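Local coordinates for protein GP23.1 (Bacillus phage spp1, PDB 2XF7) that is a putative chaperone of the bacteriophage and assembles from six copies of a small all-helical chain, at residues L23-V26 with A27-G31; E37-K40 with I41-Y44. All coordinates share one frame; numbering follows the deposited sequence. Where two conformers were deposited one is given.

Interactions 1 and 2 sit on two helices that follow each other in the chain, 21-30 and 35-42, and show how a small helical protein uses the last turns of its helices. Their centres are about 13 Å apart, yet side chains bridge them: Leu24 CD1 of interaction 1 lies 3.5 Å from Met42 CG of interaction 2, and Val28 CG2 is 3.7 Å from Ala38 CB. Both helices also pack on helix 7-15. The two contacts take part in subunit assembly as well, since the 23-30 region packs on the second subunit, while Tyr44 OH of this chain is hydrogen-bonded to Asp32 OD2 of the third subunit.

Interaction 1: residues L23-V26 with A27-G31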
loop_
_atom_site.group_PDB
_atom_site.type_symbol
_atom_site.label_atom_id
_atom_site.label_comp_id
_atom_site.label_asym_id
_atom_site.label_seq_id
_atom_site.Cartn_x
_atom_site.Cartn_y
_atom_site.Cartn_z
ATOM N N LEU B 23 18.179 12.679 6.500
ATOM C CA LEU B 23 17.197 12.461 5.480
ATOM C C LEU B 23 15.967 13.370 5.646
ATOM O O LEU B 23 15.425 13.869 4.730
ATOM C CB LEU B 23 16.844 10.990 5.500
ATOM C CG LEU B 23 15.939 10.388 4.467
ATOM C CD1 LEU B 23 14.713 10.869 4.729
ATOM C CD2 LEU B 23 16.328 10.776 3.120
ATOM N N LEU B 24 15.534 13.562 6.898
ATOM C CA LEU B 24 14.396 14.460 7.133
ATOM C C LEU B 24 14.757 15.887 6.643
ATOM O O LEU B 24 13.914 16.547 6.034
ATOM C CB LEU B 24 13.931 14.499 8.618
ATOM C CG LEU B 24 13.552 13.109 9.168
ATOM C CD1 LEU B 24 13.093 13.255 10.601
ATOM C CD2 LEU B 24 12.481 12.387 8.239
ATOM N N ARG B 25 16.019 16.324 6.864
ATOM C CA ARG B 25 16.497 17.649 6.445
ATOM C C ARG B 25 16.348 17.773 4.892
ATOM O O ARG B 25 15.857 18.772 4.382
ATOM C CB ARG B 25 17.978 17.806 6.835
ATOM C CG ARG B 25 18.521 19.164 6.499
ATOM C CD ARG B 25 19.898 19.449 7.140
ATOM N NE ARG B 25 20.955 18.475 6.799
ATOM C CZ ARG B 25 22.252 18.597 7.124
ATOM N NH1 ARG B 25 22.690 19.679 7.769
ATOM N NH2 ARG B 25 23.120 17.644 6.793
ATOM N N VAL B 26 16.744 16.703 4.165
ATOM C CA VAL B 26 16.677 16.718 2.705
ATOM C C VAL B 26 15.171 16.817 2.300
ATOM O O VAL B 26 14.825 17.592 1.413
ATOM C CB VAL B 26 17.338 15.423 2.144
ATOM C CG1 VAL B 26 17.017 15.246 0.642
ATOM C CG2 VAL B 26 18.864 15.414 2.372
ATOM N N ALA B 27 14.307 16.044 2.952
ATOM C CA ALA B 27 12.871 16.022 2.631
ATOM C C ALA B 27 12.232 17.405 2.892
ATOM O O ALA B 27 11.451 17.893 2.071
ATOM C CB ALA B 27 12.152 14.953 3.445
ATOM N N VAL B 28 12.601 18.064 4.007
ATOM C CA VAL B 28 12.057 19.407 4.286
ATOM C C VAL B 28 12.542 20.380 3.215
ATOM O O VAL B 28 11.751 21.173 2.698
ATOM C CB VAL B 28 12.476 19.882 5.712
ATOM C CG1 VAL B 28 12.102 21.349 5.930
ATOM C CG2 VAL B 28 11.769 19.028 6.763
ATOM N N ASN B 29 13.859 20.330 2.889
ATOM C CA ASN B 29 14.430 21.248 1.884
ATOM C C ASN B 29 13.757 21.062 0.538
ATOM O O ASN B 29 13.471 22.050 -0.143
ATOM C CB ASN B 29 15.930 20.969 1.765
ATOM C CG ASN B 29 16.716 21.593 2.908
ATOM O OD1 ASN B 29 17.885 21.272 3.174
ATOM N ND2 ASN B 29 16.090 22.528 3.628
ATOM N N ALA B 30 13.433 19.803 0.176
ATOM C CA ALA B 30 12.744 19.427 -1.076
ATOM C C ALA B 30 11.257 19.774 -1.107
ATOM O O ALA B 30 10.692 19.867 -2.180
ATOM C CB ALA B 30 12.919 17.928 -1.360
ATOM N N GLY B 31 10.688 20.085 0.035
ATOM C CA GLY B 31 9.252 20.362 0.137
ATOM C C GLY B 31 8.437 19.079 0.243
ATOM O O GLY B 31 7.213 19.099 0.084
#
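Arg25 has its CG anti to the backbone N (chi1 -177°) and Asn29 has its CG beside the backbone N (chi1 -78°), which sets the two side chains alongside each other, one helical turn apart, near the C-terminal end of helix 21-30, which a Schellman motif closes. Both point the same way, with the guanidinium and amide planes 23° apart. Between the side chains the touch is slight: Arg25 CG comes within 4.0 Å of Asn29 OD1, on the exposed side of the helix. Asn29 CG lies closer to the main chain, 3.3 Å from Arg25 O. Beneath them runs the regular i to i+4 ladder, in which Asn29 N bonds Arg25 O at 2.9 Å and Ala30 N bonds Val26 O at the same length.

The buried side is different in character. Val28 CG2 settles 3.4 Å from Leu24 O, lying against the carbonyl that Val28 N already bonds. Leu24 and Ala27 face Phe10 of helix 7-15, and Val28 meets Leu33, whereas Val26 and Ala30 pack on Tyr44 of the second subunit. These two turns thus serve the core of their own chain and a subunit interface. Gly31 has positive phi, and one of the motif's two bonds back into the last turn runs from Gly31 N to Val28 O at 3.1 Å.

Interaction 2: residues E37-K40 with I41-Y44; sequences EADK and IMSY
Lys40 O is gripped twice by Ser43. The hydroxyl OG of Ser43 donates to it at 2.7 Å, in the carbonyl plane and on a lone pair, while Ser43 N approaches from above that plane at 3.1 Å. The hydroxyl is brought there by a chi1 of 80°, which places OG between the backbone N and the carbonyl carbon. The ring of Tyr44 adds an edge: Lys40 O lies there, near the ring plane, 3.3 Å from Tyr44 CD2.

Behind this end the helix is regular, Ile41 N bonding Glu37 O at 2.9 Å and Met42 N bonding Ala38 O, but the following bond, Ser43 N to Asp39 O, is weak. Met42 bends at chi3 (-79°), which curls its methyl CE back to 3.6 Å from Ala38 O and 3.8 Å from Asp39 OD1, which is hydrogen-bonded to Gln35 NE2. On the core side, Ile41 CG1 is 3.4 Å from Glu37 O, and the Ile41 side chain packs on Tyr7 and Trp14 of helix 7-15. Lys40 NZ hydrogen-bonds to Ala30 O of the third subunit. Ser43 N and then Tyr44 N turn to i-3 carbonyls, a tightening typical of a helix C-terminus, here that of helix 35-42 at a subunit interface.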
loop_
_atom_site.group_PDB
_atom_site.type_symbol
_atom_site.label_atom_id
_atom_site.label_comp_id
_atom_site.label_asym_id
_atom_site.label_seq_id
_atom_site.Cartn_x
_atom_site.Cartn_y
_atom_site.Cartn_z
ATOM N N GLU B 37 6.411 18.852 10.481
ATOM C CA GLU B 37 6.261 17.398 10.335
ATOM C C GLU B 37 7.578 16.676 10.710
ATOM O O GLU B 37 7.533 15.637 11.388
ATOM C CB GLU B 37 5.871 17.039 8.893
ATOM C CG GLU B 37 4.394 17.358 8.667
ATOM C CD GLU B 37 3.998 17.214 7.205
ATOM O OE1 GLU B 37 4.858 17.488 6.334
ATOM O OE2 GLU B 37 2.872 16.743 6.919
ATOM N N ALA B 38 8.731 17.194 10.251
ATOM C CA ALA B 38 9.988 16.539 10.614
ATOM C C ALA B 38 10.165 16.576 12.162
ATOM O O ALA B 38 10.579 15.573 12.751
ATOM C CB ALA B 38 11.166 17.266 9.983
ATOM N N ASP B 39 9.833 17.692 12.808
ATOM C CA ASP B 39 9.941 17.800 14.279
ATOM C C ASP B 39 8.984 16.774 14.959
ATOM O O ASP B 39 9.385 16.125 15.963
ATOM C CB ASP B 39 9.518 19.211 14.705
ATOM C CG ASP B 39 10.503 20.305 14.301
ATOM O OD1 ASP B 39 11.670 19.966 13.952
ATOM O OD2 ASP B 39 10.120 21.494 14.372
ATOM N N LYS B 40 7.772 16.548 14.360
ATOM C CA LYS B 40 6.845 15.522 14.914
ATOM C C LYS B 40 7.461 14.156 14.785
ATOM O O LYS B 40 7.414 13.333 15.716
ATOM C CB LYS B 40 5.441 15.564 14.276
ATOM C CG LYS B 40 4.681 16.859 14.580
ATOM C CD LYS B 40 3.251 16.860 14.112
ATOM C CE LYS B 40 2.570 18.085 14.733
ATOM N NZ LYS B 40 2.063 17.870 16.143
ATOM N N ILE B 41 7.997 13.852 13.598
ATOM C CA ILE B 41 8.620 12.538 13.424
ATOM C C ILE B 41 9.777 12.328 14.422
ATOM O O ILE B 41 9.849 11.252 15.015
ATOM C CB ILE B 41 9.126 12.424 11.975
ATOM C CG1 ILE B 41 7.898 12.299 11.048
ATOM C CG2 ILE B 41 10.077 11.212 11.849
ATOM C CD1 ILE B 41 8.235 12.478 9.526
ATOM N N MET B 42 10.623 13.356 14.632
ATOM C CA MET B 42 11.766 13.227 15.550
ATOM C C MET B 42 11.343 13.067 17.019
ATOM O O MET B 42 12.174 12.672 17.879
ATOM C CB MET B 42 12.799 14.337 15.367
ATOM C CG MET B 42 13.336 14.289 13.942
ATOM S SD MET B 42 14.718 15.437 13.693
ATOM C CE MET B 42 13.842 16.897 13.520
ATOM N N SER B 43 10.062 13.320 17.310
ATOM C CA SER B 43 9.561 13.121 18.658
ATOM C C SER B 43 9.404 11.624 18.970
ATOM O O SER B 43 9.258 11.254 20.147
ATOM C CB SER B 43 8.229 13.858 18.879
ATOM O OG SER B 43 7.109 13.162 18.345
ATOM N N TYR B 44 9.317 10.785 17.894
ATOM C CA TYR B 44 9.181 9.316 18.071
ATOM C C TYR B 44 10.590 8.709 18.357
ATOM O O TYR B 44 11.646 9.282 17.958
ATOM C CB TYR B 44 8.631 8.689 16.769
ATOM C CG TYR B 44 7.156 8.924 16.551
ATOM C CD1 TYR B 44 6.230 7.918 16.787
ATOM C CD2 TYR B 44 6.696 10.126 16.000
ATOM C CE1 TYR B 44 4.863 8.107 16.543
ATOM C CE2 TYR B 44 5.334 10.318 15.716
ATOM C CZ TYR B 44 4.433 9.285 15.948
ATOM O OH TYR B 44 3.118 9.389 15.628
#